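Local coordinates for glycosyl hydrolase, BNR repeat (Ralstonia eutropha, PDB 3B7F), which is thought to be a glycosyl hydrolase, probably sialidase-like, built as a seven-bladed beta-propeller, though its substrate and reaction are not established, at residues A37-A41 with R42-E46; P50-L53 with G54-I57; S204-A207 with G208-W211; T318-A321 with G322-W325. One frame throughout, in Å; residues are numbered along the deposited sequence.

Interaction 1 (A37-A41 with R42-E46); sequences ASDPA and RRTWE. With EDO (1,2-ethanediol), chain P; EDO (1,2-ethanediol), chain I.
The backbone carbonyl oxygen of Asp39 is gripped from opposite faces of its plane. On one face Arg42 N reaches Asp39 O at 3.0 Å, lying well above the carbonyl plane rather than on a lone pair, and this bond closes the type I turn from Asp39 to Arg42. On the other face Ser38 OG gives its proton to Asp39 O at 2.7 Å, while Val23 N, outside the hairpin, also bonds to that hydroxyl.

The side chain of Asp39 works on the same turn. Its CG sits between the backbone N and the carbonyl carbon (chi1 59°), which folds the carboxylate back toward the returning chain. There OD1 of Asp39 takes Arg43 N on its syn lone pair, at 2.8 Å, and Thr44 N more weakly at 3.3 Å.

Beneath the turn, Ser38 CB stands 3.4 Å from the centroid of the six-membered ring of Trp45, almost exactly on the ring normal, a CH-pi contact. Ala37 and Glu46 form an antiparallel hydrogen-bonded pair, with Ala37 N to Glu46 O at 2.9 Å. Arg42 reaches away from the hairpin: a water links its NE to Pro40 O, and its guanidinium makes a salt bridge to Asp349 and a hydrogen bond to Pro353 O.

All this is the tip of the beta hairpin formed by strands 32-38 and 45-51 in one propeller blade. The Ser-to-Trp spacing is that of an Asp box, but Pro40 and Arg42 stand where that motif has its aspartate and glycine, and the aspartate here is one place earlier, at Asp39.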
ATOM      1  N   ALA A  37      -4.922 -19.506  -0.445  1.00 28.14           N
ATOM      2  CA  ALA A  37      -6.028 -19.677  -1.404  1.00 27.86           C
ATOM      3  C   ALA A  37      -7.279 -20.186  -0.680  1.00 26.67           C
ATOM      4  O   ALA A  37      -7.199 -21.138   0.092  1.00 28.08           O
ATOM      5  CB  ALA A  37      -5.612 -20.625  -2.545  1.00 28.10           C
ATOM      6  N   SER A  38      -8.422 -19.560  -0.933  1.00 29.38           N
ATOM      7  CA  SER A  38      -9.674 -19.976  -0.303  1.00 29.22           C
ATOM      8  C   SER A  38     -10.533 -20.856  -1.190  1.00 30.77           C
ATOM      9  O   SER A  38     -10.294 -20.983  -2.392  1.00 30.76           O
ATOM     10  CB  SER A  38     -10.523 -18.776   0.086  1.00 26.91           C
ATOM     11  OG  SER A  38     -11.245 -18.229  -1.015  1.00 26.04           O
ATOM     12  N   ASP A  39     -11.521 -21.479  -0.541  1.00 32.23           N
ATOM     13  CA  ASP A  39     -12.629 -22.151  -1.216  1.00 33.62           C
ATOM     14  C   ASP A  39     -13.579 -21.002  -1.677  1.00 34.45           C
ATOM     15  O   ASP A  39     -13.384 -19.837  -1.285  1.00 32.39           O
ATOM     16  CB  ASP A  39     -13.315 -23.197  -0.302  1.00 34.01           C
ATOM     17  CG  ASP A  39     -13.885 -22.617   0.980  1.00 35.46           C
ATOM     18  OD1 ASP A  39     -13.714 -21.418   1.296  1.00 38.58           O
ATOM     19  OD2 ASP A  39     -14.485 -23.406   1.724  1.00 52.59           O
ATOM     20  N   PRO A  40     -14.589 -21.303  -2.510  1.00 32.89           N
ATOM     21  CA  PRO A  40     -15.462 -20.211  -2.970  1.00 31.89           C
ATOM     22  C   PRO A  40     -16.210 -19.441  -1.862  1.00 30.44           C
ATOM     23  O   PRO A  40     -16.471 -18.247  -2.003  1.00 31.59           O
ATOM     24  CB  PRO A  40     -16.461 -20.933  -3.877  1.00 33.21           C
ATOM     25  CG  PRO A  40     -15.780 -22.223  -4.240  1.00 33.79           C
ATOM     26  CD  PRO A  40     -14.992 -22.606  -3.070  1.00 33.48           C
ATOM     27  N   ALA A  41     -16.552 -20.139  -0.786  1.00 29.26           N
ATOM     28  CA  ALA A  41     -17.217 -19.572   0.362  1.00 28.81           C
ATOM     29  C   ALA A  41     -16.285 -18.775   1.279  1.00 30.46           C
ATOM     30  O   ALA A  41     -16.771 -18.202   2.216  1.00 31.27           O
ATOM     31  CB  ALA A  41     -17.916 -20.693   1.176  1.00 28.93           C
ATOM     32  N   ARG A  42     -14.969 -18.754   1.023  1.00 31.19           N
ATOM     33  CA  ARG A  42     -13.973 -18.050   1.836  1.00 29.61           C
ATOM     34  C   ARG A  42     -13.985 -18.484   3.289  1.00 31.72           C
ATOM     35  O   ARG A  42     -13.795 -17.635   4.195  1.00 29.79           O
ATOM     36  CB  ARG A  42     -14.114 -16.520   1.739  1.00 29.17           C
ATOM     37  CG  ARG A  42     -13.883 -15.962   0.338  1.00 28.90           C
ATOM     38  CD  ARG A  42     -14.136 -14.472   0.298  1.00 25.18           C
ATOM     39  NE  ARG A  42     -15.557 -14.184   0.455  1.00 20.05           N
ATOM     40  CZ  ARG A  42     -16.110 -12.997   0.737  1.00 21.57           C
ATOM     41  NH1 ARG A  42     -15.376 -11.942   0.960  1.00 25.73           N
ATOM     42  NH2 ARG A  42     -17.442 -12.891   0.827  1.00 22.70           N
ATOM     43  N   ARG A  43     -14.202 -19.787   3.525  1.00 32.46           N
ATOM     44  CA  ARG A  43     -14.203 -20.293   4.910  1.00 34.74           C
ATOM     45  C   ARG A  43     -12.960 -21.134   5.254  1.00 35.07           C
ATOM     46  O   ARG A  43     -12.439 -20.980   6.348  1.00 37.36           O
ATOM     47  CB  ARG A  43     -15.522 -20.975   5.295  1.00 36.27           C
ATOM     48  CG  ARG A  43     -15.634 -22.473   5.235  1.00 45.80           C
ATOM     49  CD  ARG A  43     -16.653 -22.899   6.293  1.00 55.01           C
ATOM     50  NE  ARG A  43     -16.118 -22.751   7.659  1.00 54.71           N
ATOM     51  CZ  ARG A  43     -15.592 -23.721   8.422  1.00 65.02           C
ATOM     52  NH1 ARG A  43     -15.515 -25.000   8.019  1.00 69.98           N
ATOM     53  NH2 ARG A  43     -15.148 -23.416   9.641  1.00 66.18           N
ATOM     54  N   THR A  44     -12.495 -21.984   4.343  1.00 33.18           N
ATOM     55  CA  THR A  44     -11.259 -22.745   4.550  1.00 33.29           C
ATOM     56  C   THR A  44     -10.187 -22.189   3.598  1.00 32.60           C
ATOM     57  O   THR A  44     -10.507 -21.790   2.475  1.00 33.76           O
ATOM     58  CB  THR A  44     -11.457 -24.268   4.348  1.00 33.74           C
ATOM     59  OG1 THR A  44     -11.841 -24.510   2.994  1.00 40.51           O
ATOM     60  CG2 THR A  44     -12.526 -24.804   5.301  1.00 29.40           C
ATOM     61  N   TRP A  45      -8.933 -22.159   4.069  1.00 31.37           N
ATOM     62  CA  TRP A  45      -7.785 -21.642   3.327  1.00 29.35           C
ATOM     63  C   TRP A  45      -6.610 -22.627   3.267  1.00 30.15           C
ATOM     64  O   TRP A  45      -6.362 -23.365   4.200  1.00 29.01           O
ATOM     65  CB  TRP A  45      -7.296 -20.328   3.942  1.00 26.94           C
ATOM     66  CG  TRP A  45      -8.297 -19.205   3.840  1.00 24.58           C
ATOM     67  CD1 TRP A  45      -9.374 -19.019   4.629  1.00 22.98           C
ATOM     68  CD2 TRP A  45      -8.292 -18.111   2.908  1.00 24.46           C
ATOM     69  NE1 TRP A  45     -10.045 -17.894   4.259  1.00 19.26           N
ATOM     70  CE2 TRP A  45      -9.411 -17.314   3.201  1.00 22.97           C
ATOM     71  CE3 TRP A  45      -7.456 -17.733   1.858  1.00 22.04           C
ATOM     72  CZ2 TRP A  45      -9.727 -16.167   2.480  1.00 26.58           C
ATOM     73  CZ3 TRP A  45      -7.773 -16.587   1.132  1.00 24.97           C
ATOM     74  CH2 TRP A  45      -8.891 -15.811   1.453  1.00 23.58           C
ATOM     75  N   GLU A  46      -5.876 -22.579   2.164  1.00 29.70           N
ATOM     76  CA  GLU A  46      -4.747 -23.442   1.897  1.00 34.14           C
ATOM     77  C   GLU A  46      -3.517 -22.570   1.766  1.00 29.00           C
ATOM     78  O   GLU A  46      -3.531 -21.621   1.019  1.00 26.99           O
ATOM     79  CB  GLU A  46      -5.029 -24.190   0.597  1.00 34.74           C
ATOM     80  CG  GLU A  46      -3.998 -25.187   0.121  1.00 47.19           C
ATOM     81  CD  GLU A  46      -4.477 -25.947  -1.135  1.00 47.92           C
ATOM     82  OE1 GLU A  46      -5.541 -26.627  -1.067  1.00 67.34           O
ATOM     83  OE2 GLU A  46      -3.780 -25.868  -2.179  1.00 66.54           O
TER
HETATM   84  C1  EDO P 408      -9.190 -24.749  -1.240  1.00 65.75           C
HETATM   85  O1  EDO P 408      -8.228 -23.738  -0.924  1.00 61.80           O
HETATM   86  C2  EDO P 408      -9.639 -25.465   0.032  1.00 67.29           C
HETATM   87  O2  EDO P 408      -9.644 -24.565   1.154  1.00 60.06           O
HETATM   88  C1  EDO I 401      -2.196 -21.936  -3.206  1.00 70.77           C
HETATM   89  O1  EDO I 401      -2.021 -22.925  -2.183  1.00 69.32           O
HETATM   90  C2  EDO I 401      -2.861 -22.545  -4.445  1.00 70.20           C
HETATM   91  O2  EDO I 401      -3.946 -23.424  -4.090  1.00 65.66           O
HETATM   92  O   HOH W   1     -17.689 -16.156  -0.748  1.00 29.95           O

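Interaction 2 (P50-L53 with G54-I57); sequences PVFL and GHTI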
ATOM      1  N   PRO A  50       7.127 -21.730   1.472  1.00 29.75           N
ATOM      2  CA  PRO A  50       7.713 -20.504   0.913  1.00 30.54           C
ATOM      3  C   PRO A  50       8.164 -20.586  -0.553  1.00 29.93           C
ATOM      4  O   PRO A  50       8.492 -21.666  -1.057  1.00 29.95           O
ATOM      5  CB  PRO A  50       8.958 -20.256   1.788  1.00 27.47           C
ATOM      6  CG  PRO A  50       9.290 -21.546   2.378  1.00 30.70           C
ATOM      7  CD  PRO A  50       7.985 -22.320   2.507  1.00 31.37           C
ATOM      8  N   VAL A  51       8.111 -19.430  -1.204  1.00 29.80           N
ATOM      9  CA  VAL A  51       8.652 -19.225  -2.518  1.00 27.40           C
ATOM     10  C   VAL A  51       9.741 -18.174  -2.235  1.00 27.93           C
ATOM     11  O   VAL A  51       9.482 -17.169  -1.565  1.00 27.28           O
ATOM     12  CB  VAL A  51       7.600 -18.774  -3.560  1.00 28.02           C
ATOM     13  CG1 VAL A  51       8.280 -18.549  -4.909  1.00 28.65           C
ATOM     14  CG2 VAL A  51       6.453 -19.815  -3.680  1.00 21.11           C
ATOM     15  N   PHE A  52      10.943 -18.428  -2.727  1.00 26.71           N
ATOM     16  CA  PHE A  52      12.098 -17.560  -2.522  1.00 29.57           C
ATOM     17  C   PHE A  52      12.448 -17.466  -1.032  1.00 30.34           C
ATOM     18  O   PHE A  52      12.709 -16.369  -0.536  1.00 31.32           O
ATOM     19  CB  PHE A  52      11.920 -16.146  -3.150  1.00 28.20           C
ATOM     20  CG  PHE A  52      11.907 -16.138  -4.646  1.00 29.79           C
ATOM     21  CD1 PHE A  52      13.076 -16.385  -5.356  1.00 31.93           C
ATOM     22  CD2 PHE A  52      10.755 -15.845  -5.350  1.00 27.78           C
ATOM     23  CE1 PHE A  52      13.079 -16.372  -6.736  1.00 31.39           C
ATOM     24  CE2 PHE A  52      10.758 -15.828  -6.732  1.00 26.41           C
ATOM     25  CZ  PHE A  52      11.912 -16.095  -7.420  1.00 27.69           C
ATOM     26  N   LEU A  53      12.427 -18.604  -0.328  1.00 30.27           N
ATOM     27  CA  LEU A  53      12.778 -18.635   1.102  1.00 30.36           C
ATOM     28  C   LEU A  53      14.149 -18.022   1.266  1.00 30.16           C
ATOM     29  O   LEU A  53      15.050 -18.314   0.484  1.00 31.03           O
ATOM     30  CB  LEU A  53      12.775 -20.051   1.687  1.00 30.57           C
ATOM     31  CG  LEU A  53      13.094 -20.286   3.183  1.00 29.90           C
ATOM     32  CD1 LEU A  53      12.023 -19.776   4.156  1.00 26.83           C
ATOM     33  CD2 LEU A  53      13.278 -21.770   3.395  1.00 32.41           C
ATOM     34  N   GLY A  54      14.278 -17.149   2.262  1.00 31.53           N
ATOM     35  CA  GLY A  54      15.514 -16.431   2.551  1.00 31.34           C
ATOM     36  C   GLY A  54      15.705 -15.075   1.897  1.00 33.52           C
ATOM     37  O   GLY A  54      16.645 -14.368   2.238  1.00 35.02           O
ATOM     38  N   HIS A  55      14.825 -14.716   0.957  1.00 33.58           N
ATOM     39  CA  HIS A  55      14.835 -13.413   0.318  1.00 33.71           C
ATOM     40  C   HIS A  55      13.805 -12.536   1.037  1.00 30.68           C
ATOM     41  O   HIS A  55      12.797 -13.032   1.528  1.00 26.61           O
ATOM     42  CB  HIS A  55      14.450 -13.535  -1.157  1.00 36.63           C
ATOM     43  CG  HIS A  55      15.413 -14.333  -1.995  1.00 42.62           C
ATOM     44  ND1 HIS A  55      15.624 -14.059  -3.331  1.00 43.52           N
ATOM     45  CD2 HIS A  55      16.229 -15.377  -1.694  1.00 50.02           C
ATOM     46  CE1 HIS A  55      16.497 -14.920  -3.820  1.00 49.80           C
ATOM     47  NE2 HIS A  55      16.886 -15.725  -2.845  1.00 47.54           N
ATOM     48  N   THR A  56      14.075 -11.241   1.072  1.00 30.64           N
ATOM     49  CA  THR A  56      13.204 -10.226   1.644  1.00 31.42           C
ATOM     50  C   THR A  56      12.269  -9.808   0.524  1.00 31.10           C
ATOM     51  O   THR A  56      12.735  -9.320  -0.502  1.00 31.71           O
ATOM     52  CB  THR A  56      14.019  -9.022   2.160  1.00 29.98           C
ATOM     53  OG1 THR A  56      14.924  -9.484   3.162  1.00 35.78           O
ATOM     54  CG2 THR A  56      13.118  -7.955   2.770  1.00 26.22           C
ATOM     55  N   ILE A  57      10.967 -10.031   0.710  1.00 27.63           N
ATOM     56  CA  ILE A  57       9.979  -9.731  -0.300  1.00 26.31           C
ATOM     57  C   ILE A  57       9.182  -8.538   0.176  1.00 25.99           C
ATOM     58  O   ILE A  57       8.553  -8.588   1.233  1.00 24.85           O
ATOM     59  CB  ILE A  57       9.010 -10.924  -0.592  1.00 26.99           C
ATOM     60  CG1 ILE A  57       9.760 -12.269  -0.691  1.00 27.76           C
ATOM     61  CG2 ILE A  57       8.140 -10.595  -1.845  1.00 23.16           C
ATOM     62  CD1 ILE A  57      10.927 -12.340  -1.722  1.00 18.84           C
TER
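Phe52 brings its CD1 over one face of the His55 imidazole, 4.0 Å from ND1, but the two rings are not a regular stack. Their planes stand at 38° and their centroids are 5.5 Å apart, an oblique pairing. Phe52 has a proper stacking partner in Phe84, outside this segment.

The rings sit at the ends of a type II beta turn, Phe52 to His55, in the link that carries the chain from strand 45-51, the outer strand of one propeller blade, to strand 56-62 at the start of the next. The turn is closed by His55 N bonding to Phe52 O at 3.1 Å. Gly54, its third residue, has a positive phi, where a residue without CB escapes a collision with Leu53 O. In both Phe52 and His55, CG lies beside the backbone N and opposite the carbonyl carbon (chi1 -69° and -64°), and both side chains point toward the other half of the turn, which brings the rings together.

Below them the chain turns inward to buried Ile57, which packs with Phe52 against Met72 of strand 70-75. Just past the turn, Ile57 CD1 touches Phe52 CB at 4.2 Å.

Interaction 3 (S204-A207 with G208-W211); sequences STDA and GTDW. With EDO (1,2-ethanediol), chain G.
Residues 204-211 form an Asp box, the Ser-X-Asp-X-Gly-X-X-Trp hairpin that gives BNR repeats their signature; it lies between strands 200-204 and 212-213, the third and fourth strands of a propeller blade. Its hub is the hydroxyl of Ser204. With OG opposite the backbone N (chi1 -176°), this buried oxygen points into the loop, donates to Asp210 O at 2.7 Å and accepts Gly208 N at 2.8 Å. Asp206 N adds a weak third bond to it, so one hydroxyl ties three points of the loop together.

Asp206 is the second organiser. Its OD1 accepts Asp210 N at 3.0 Å, approached on the syn side but 26° out of the carboxylate plane. Its backbone oxygen takes two donors from a single residue: Thr209 OG1 at 3.0 Å from Asp206 O, and Thr209 N at 3.3 Å in a nearly straight bond that closes a type I' turn. Gly208 occupies that turn with positive phi, where a CB would run into Ala207 O.

Asp210 OD1 bonds to His159, which lies between strands 151-152 and 178-184. An ethanediol, probably from the crystallisation liquor, links Thr205 N to Asp210 O. Trp211 packs against Leu192 and Ile194 of strand 192-197, and Ser204 CB lies over one face of its indole, 3.5 Å from the centroid of the six-membered ring.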
ATOM      1  N   SER A 204       0.732  14.381 -10.777  1.00 34.78           N
ATOM      2  CA  SER A 204       1.110  14.669 -12.150  1.00 33.39           C
ATOM      3  C   SER A 204      -0.171  14.575 -12.968  1.00 34.05           C
ATOM      4  O   SER A 204      -1.033  13.757 -12.657  1.00 33.91           O
ATOM      5  CB  SER A 204       2.125  13.664 -12.691  1.00 33.92           C
ATOM      6  OG  SER A 204       2.537  14.010 -13.997  1.00 27.96           O
ATOM      7  N   THR A 205      -0.308  15.448 -13.961  1.00 34.16           N
ATOM      8  CA  THR A 205      -1.404  15.403 -14.932  1.00 32.53           C
ATOM      9  C   THR A 205      -0.861  15.104 -16.343  1.00 31.26           C
ATOM     10  O   THR A 205      -1.654  15.039 -17.272  1.00 31.20           O
ATOM     11  CB  THR A 205      -2.222  16.706 -14.935  1.00 32.05           C
ATOM     12  OG1 THR A 205      -1.325  17.813 -15.010  1.00 33.54           O
ATOM     13  CG2 THR A 205      -3.057  16.820 -13.673  1.00 27.52           C
ATOM     14  N   ASP A 206       0.450  14.840 -16.478  1.00 30.10           N
ATOM     15  CA  ASP A 206       1.094  14.560 -17.762  1.00 30.96           C
ATOM     16  C   ASP A 206       1.999  13.330 -17.723  1.00 32.74           C
ATOM     17  O   ASP A 206       3.138  13.347 -18.205  1.00 30.98           O
ATOM     18  CB  ASP A 206       1.850  15.806 -18.260  1.00 34.64           C
ATOM     19  CG  ASP A 206       2.854  16.367 -17.253  1.00 36.92           C
ATOM     20  OD1 ASP A 206       3.180  15.716 -16.239  1.00 37.98           O
ATOM     21  OD2 ASP A 206       3.333  17.486 -17.516  1.00 50.18           O
ATOM     22  N   ALA A 207       1.470  12.258 -17.130  1.00 34.16           N
ATOM     23  CA  ALA A 207       2.151  10.970 -17.007  1.00 31.67           C
ATOM     24  C   ALA A 207       3.545  11.075 -16.404  1.00 31.15           C
ATOM     25  O   ALA A 207       4.453  10.380 -16.821  1.00 28.71           O
ATOM     26  CB  ALA A 207       2.187  10.254 -18.384  1.00 33.15           C
ATOM     27  N   GLY A 208       3.720  11.983 -15.448  1.00 33.32           N
ATOM     28  CA  GLY A 208       4.987  12.111 -14.751  1.00 35.14           C
ATOM     29  C   GLY A 208       6.086  12.993 -15.294  1.00 36.20           C
ATOM     30  O   GLY A 208       7.149  13.038 -14.679  1.00 35.10           O
ATOM     31  N   THR A 209       5.870  13.702 -16.409  1.00 37.89           N
ATOM     32  CA  THR A 209       6.902  14.625 -16.903  1.00 37.94           C
ATOM     33  C   THR A 209       7.028  15.822 -15.923  1.00 35.80           C
ATOM     34  O   THR A 209       8.128  16.343 -15.754  1.00 35.79           O
ATOM     35  CB  THR A 209       6.735  15.016 -18.416  1.00 40.43           C
ATOM     36  OG1 THR A 209       5.375  15.319 -18.694  1.00 48.74           O
ATOM     37  CG2 THR A 209       7.155  13.865 -19.324  1.00 40.38           C
ATOM     38  N   ASP A 210       5.926  16.232 -15.283  1.00 35.08           N
ATOM     39  CA  ASP A 210       5.964  17.227 -14.189  1.00 35.09           C
ATOM     40  C   ASP A 210       5.108  16.767 -12.969  1.00 34.42           C
ATOM     41  O   ASP A 210       4.092  16.076 -13.124  1.00 32.31           O
ATOM     42  CB  ASP A 210       5.511  18.626 -14.637  1.00 33.89           C
ATOM     43  CG  ASP A 210       5.891  19.744 -13.613  1.00 38.70           C
ATOM     44  OD1 ASP A 210       6.865  19.552 -12.837  1.00 36.34           O
ATOM     45  OD2 ASP A 210       5.227  20.819 -13.592  1.00 38.85           O
ATOM     46  N   TRP A 211       5.555  17.174 -11.780  1.00 33.74           N
ATOM     47  CA  TRP A 211       4.914  16.907 -10.492  1.00 32.66           C
ATOM     48  C   TRP A 211       4.767  18.175  -9.651  1.00 33.63           C
ATOM     49  O   TRP A 211       5.601  19.109  -9.748  1.00 32.52           O
ATOM     50  CB  TRP A 211       5.749  15.909  -9.688  1.00 31.28           C
ATOM     51  CG  TRP A 211       5.871  14.615 -10.367  1.00 31.16           C
ATOM     52  CD1 TRP A 211       6.803  14.260 -11.277  1.00 28.47           C
ATOM     53  CD2 TRP A 211       4.992  13.507 -10.228  1.00 28.91           C
ATOM     54  NE1 TRP A 211       6.573  12.998 -11.711  1.00 29.15           N
ATOM     55  CE2 TRP A 211       5.462  12.504 -11.086  1.00 29.78           C
ATOM     56  CE3 TRP A 211       3.853  13.260  -9.453  1.00 26.13           C
ATOM     57  CZ2 TRP A 211       4.842  11.262 -11.196  1.00 24.15           C
ATOM     58  CZ3 TRP A 211       3.239  12.038  -9.565  1.00 28.38           C
ATOM     59  CH2 TRP A 211       3.738  11.048 -10.431  1.00 30.40           C
TER
HETATM   60  C1  EDO G 399       1.762  18.464 -12.956  1.00 54.70           C
HETATM   61  O1  EDO G 399       1.657  17.535 -14.071  1.00 43.95           O
HETATM   62  C2  EDO G 399       0.525  18.490 -12.029  1.00 53.84           C
HETATM   63  O2  EDO G 399      -0.655  18.983 -12.699  1.00 56.54           O

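Interaction 4 (T318-A321 with G322-W325); sequences TRDA and GESW. With EDO (1,2-ethanediol), chain H.
Hydrogen bonds first: Thr318 and Asp320 organise this Asp box, Thr-X-Asp-X-Gly-X-X-Trp, which joins strands 315-318 and 326-328, the third and fourth of a propeller blade. With Thr318 OG1 opposite the backbone N (chi1 -177°), the hydroxyl is turned into the loop, where it accepts Gly322 N at 2.9 Å and sits 2.7 Å from Ser324 O; Asp320 N approaches it only weakly. OD1 of Asp320 accepts Ser324 N at 2.8 Å, met on the syn side and 25° out of the carboxylate plane. The Ser324 hydroxyl also comes up to the other carboxylate oxygen, though the modelled separation is too short to be trusted. The backbone bond across the type I' turn, Glu323 N to Asp320 O, is weak.

A water accepts from Arg319 N and donates to Ser324 OG, bridging the backbone of one arm to a side chain of the other.

The charged contacts belong to Arg319: long, weak ion pairs to Glu371 and Glu373. Its NE has a weak bond to an ethanediol, probably from the crystallisation liquor.

In the apolar packing, Trp325 fits against Val295 of strand 293-297 in its own blade and Ile255 of strand 254-259 in the preceding one, with its NE1 bonded to Ile268 O. Over one face of its ring, set toward the rim, is Thr318 CB, 3.7 Å from the centroid of the six-membered ring, while Thr318 CG2 touches Trp325 CH2 at 3.6 Å.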
ATOM      1  N   THR A 318     -15.288   2.816   8.719  1.00 27.80           N
ATOM      2  CA  THR A 318     -16.238   3.918   8.538  1.00 26.90           C
ATOM      3  C   THR A 318     -17.090   3.504   7.324  1.00 26.53           C
ATOM      4  O   THR A 318     -16.567   2.932   6.405  1.00 23.25           O
ATOM      5  CB  THR A 318     -15.604   5.324   8.324  1.00 26.45           C
ATOM      6  OG1 THR A 318     -16.663   6.294   8.230  1.00 26.65           O
ATOM      7  CG2 THR A 318     -14.696   5.399   7.065  1.00 17.83           C
ATOM      8  N   ARG A 319     -18.398   3.682   7.402  1.00 27.16           N
ATOM      9  CA  ARG A 319     -19.311   3.444   6.284  1.00 29.73           C
ATOM     10  C   ARG A 319     -19.995   4.735   5.823  1.00 28.31           C
ATOM     11  O   ARG A 319     -20.910   4.698   5.000  1.00 29.65           O
ATOM     12  CB  ARG A 319     -20.330   2.380   6.690  1.00 30.75           C
ATOM     13  CG  ARG A 319     -19.634   1.023   7.037  1.00 29.62           C
ATOM     14  CD  ARG A 319     -20.644  -0.120   7.093  1.00 39.10           C
ATOM     15  NE  ARG A 319     -20.011  -1.451   6.956  1.00 43.60           N
ATOM     16  CZ  ARG A 319     -19.564  -2.195   7.967  1.00 45.15           C
ATOM     17  NH1 ARG A 319     -19.668  -1.802   9.227  1.00 48.12           N
ATOM     18  NH2 ARG A 319     -19.008  -3.355   7.705  1.00 48.97           N
ATOM     19  N   ASP A 320     -19.509   5.875   6.321  1.00 28.42           N
ATOM     20  CA  ASP A 320     -20.080   7.195   6.050  1.00 27.35           C
ATOM     21  C   ASP A 320     -18.984   8.216   5.740  1.00 25.04           C
ATOM     22  O   ASP A 320     -19.086   9.367   6.130  1.00 28.12           O
ATOM     23  CB  ASP A 320     -20.994   7.642   7.225  1.00 27.69           C
ATOM     24  CG  ASP A 320     -20.283   7.649   8.583  1.00 27.59           C
ATOM     25  OD1 ASP A 320     -19.026   7.648   8.668  1.00 25.14           O
ATOM     26  OD2 ASP A 320     -20.998   7.669   9.594  1.00 24.06           O
ATOM     27  N   ALA A 321     -17.948   7.773   5.022  1.00 23.90           N
ATOM     28  CA  ALA A 321     -16.837   8.618   4.551  1.00 24.24           C
ATOM     29  C   ALA A 321     -16.040   9.336   5.641  1.00 25.29           C
ATOM     30  O   ALA A 321     -15.442  10.385   5.377  1.00 22.96           O
ATOM     31  CB  ALA A 321     -17.333   9.621   3.492  1.00 23.50           C
ATOM     32  N   GLY A 322     -16.014   8.750   6.842  1.00 25.72           N
ATOM     33  CA  GLY A 322     -15.241   9.269   7.964  1.00 28.48           C
ATOM     34  C   GLY A 322     -15.967  10.089   9.012  1.00 29.39           C
ATOM     35  O   GLY A 322     -15.340  10.539   9.978  1.00 31.57           O
ATOM     36  N   GLU A 323     -17.284  10.248   8.850  1.00 28.88           N
ATOM     37  CA  GLU A 323     -18.108  10.988   9.801  0.50 27.81           C
ATOM     38  C   GLU A 323     -18.181  10.244  11.135  1.00 27.05           C
ATOM     39  O   GLU A 323     -18.256  10.868  12.196  1.00 26.39           O
ATOM     40  CB  GLU A 323     -19.538  11.200   9.276  0.50 28.22           C
ATOM     41  CG  GLU A 323     -20.293  12.330   9.999  0.50 31.83           C
ATOM     42  CD  GLU A 323     -21.810  12.301   9.857  0.50 29.61           C
ATOM     43  OE1 GLU A 323     -22.387  11.431   9.165  0.50 31.26           O
ATOM     44  OE2 GLU A 323     -22.429  13.177  10.478  0.50 30.60           O
ATOM     45  N   SER A 324     -18.188   8.908  11.080  1.00 26.46           N
ATOM     46  CA  SER A 324     -18.210   8.055  12.269  1.00 26.26           C
ATOM     47  C   SER A 324     -17.343   6.819  12.017  1.00 24.45           C
ATOM     48  O   SER A 324     -17.137   6.402  10.878  1.00 24.01           O
ATOM     49  CB  SER A 324     -19.642   7.648  12.658  1.00 25.49           C
ATOM     50  OG  SER A 324     -20.210   6.774  11.698  1.00 32.93           O
ATOM     51  N   TRP A 325     -16.822   6.257  13.097  1.00 25.33           N
ATOM     52  CA  TRP A 325     -15.954   5.082  13.047  1.00 25.63           C
ATOM     53  C   TRP A 325     -16.445   4.042  14.029  1.00 24.56           C
ATOM     54  O   TRP A 325     -16.895   4.393  15.123  1.00 24.47           O
ATOM     55  CB  TRP A 325     -14.500   5.459  13.391  1.00 25.62           C
ATOM     56  CG  TRP A 325     -13.851   6.406  12.404  1.00 21.19           C
ATOM     57  CD1 TRP A 325     -13.838   7.777  12.450  1.00 22.46           C
ATOM     58  CD2 TRP A 325     -13.126   6.038  11.238  1.00 22.51           C
ATOM     59  NE1 TRP A 325     -13.134   8.275  11.390  1.00 18.08           N
ATOM     60  CE2 TRP A 325     -12.692   7.234  10.622  1.00 20.24           C
ATOM     61  CE3 TRP A 325     -12.795   4.807  10.646  1.00 19.47           C
ATOM     62  CZ2 TRP A 325     -11.925   7.238   9.450  1.00 27.20           C
ATOM     63  CZ3 TRP A 325     -12.044   4.812   9.473  1.00 21.26           C
ATOM     64  CH2 TRP A 325     -11.628   6.020   8.886  1.00 24.54           C
TER
HETATM   65  C1  EDO H 400     -21.825  -1.500   2.193  1.00 62.99           C
HETATM   66  O1  EDO H 400     -21.231  -0.714   1.146  1.00 56.86           O
HETATM   67  C2  EDO H 400     -20.863  -1.757   3.366  1.00 62.14           C
HETATM   68  O2  EDO H 400     -20.316  -0.569   3.993  1.00 51.65           O
HETATM   69  O   HOH W   2     -19.425   4.633   9.979  1.00 22.87           O

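How the interactions relate
From the N terminus the chain first meets interaction 1, closing the hairpin between strands 32-38 and 45-51. Strand 45-51 then leads directly to interaction 2, which turns the chain out of that blade into strand 56-62 of the next; the two share a strand, yet their centres are about 24 Å apart. Interactions 3 and 4 come much later, each closing the loop between the third and fourth strands of its own blade, their centres about 32 Å apart. All four follow in series, with none nested or crossed. Interaction 1 lies across the chain's centre from interaction 3, and interaction 2 across from interaction 4. Thus 1, 3 and 4 are hairpin turns within blades, and 2 joins two blades.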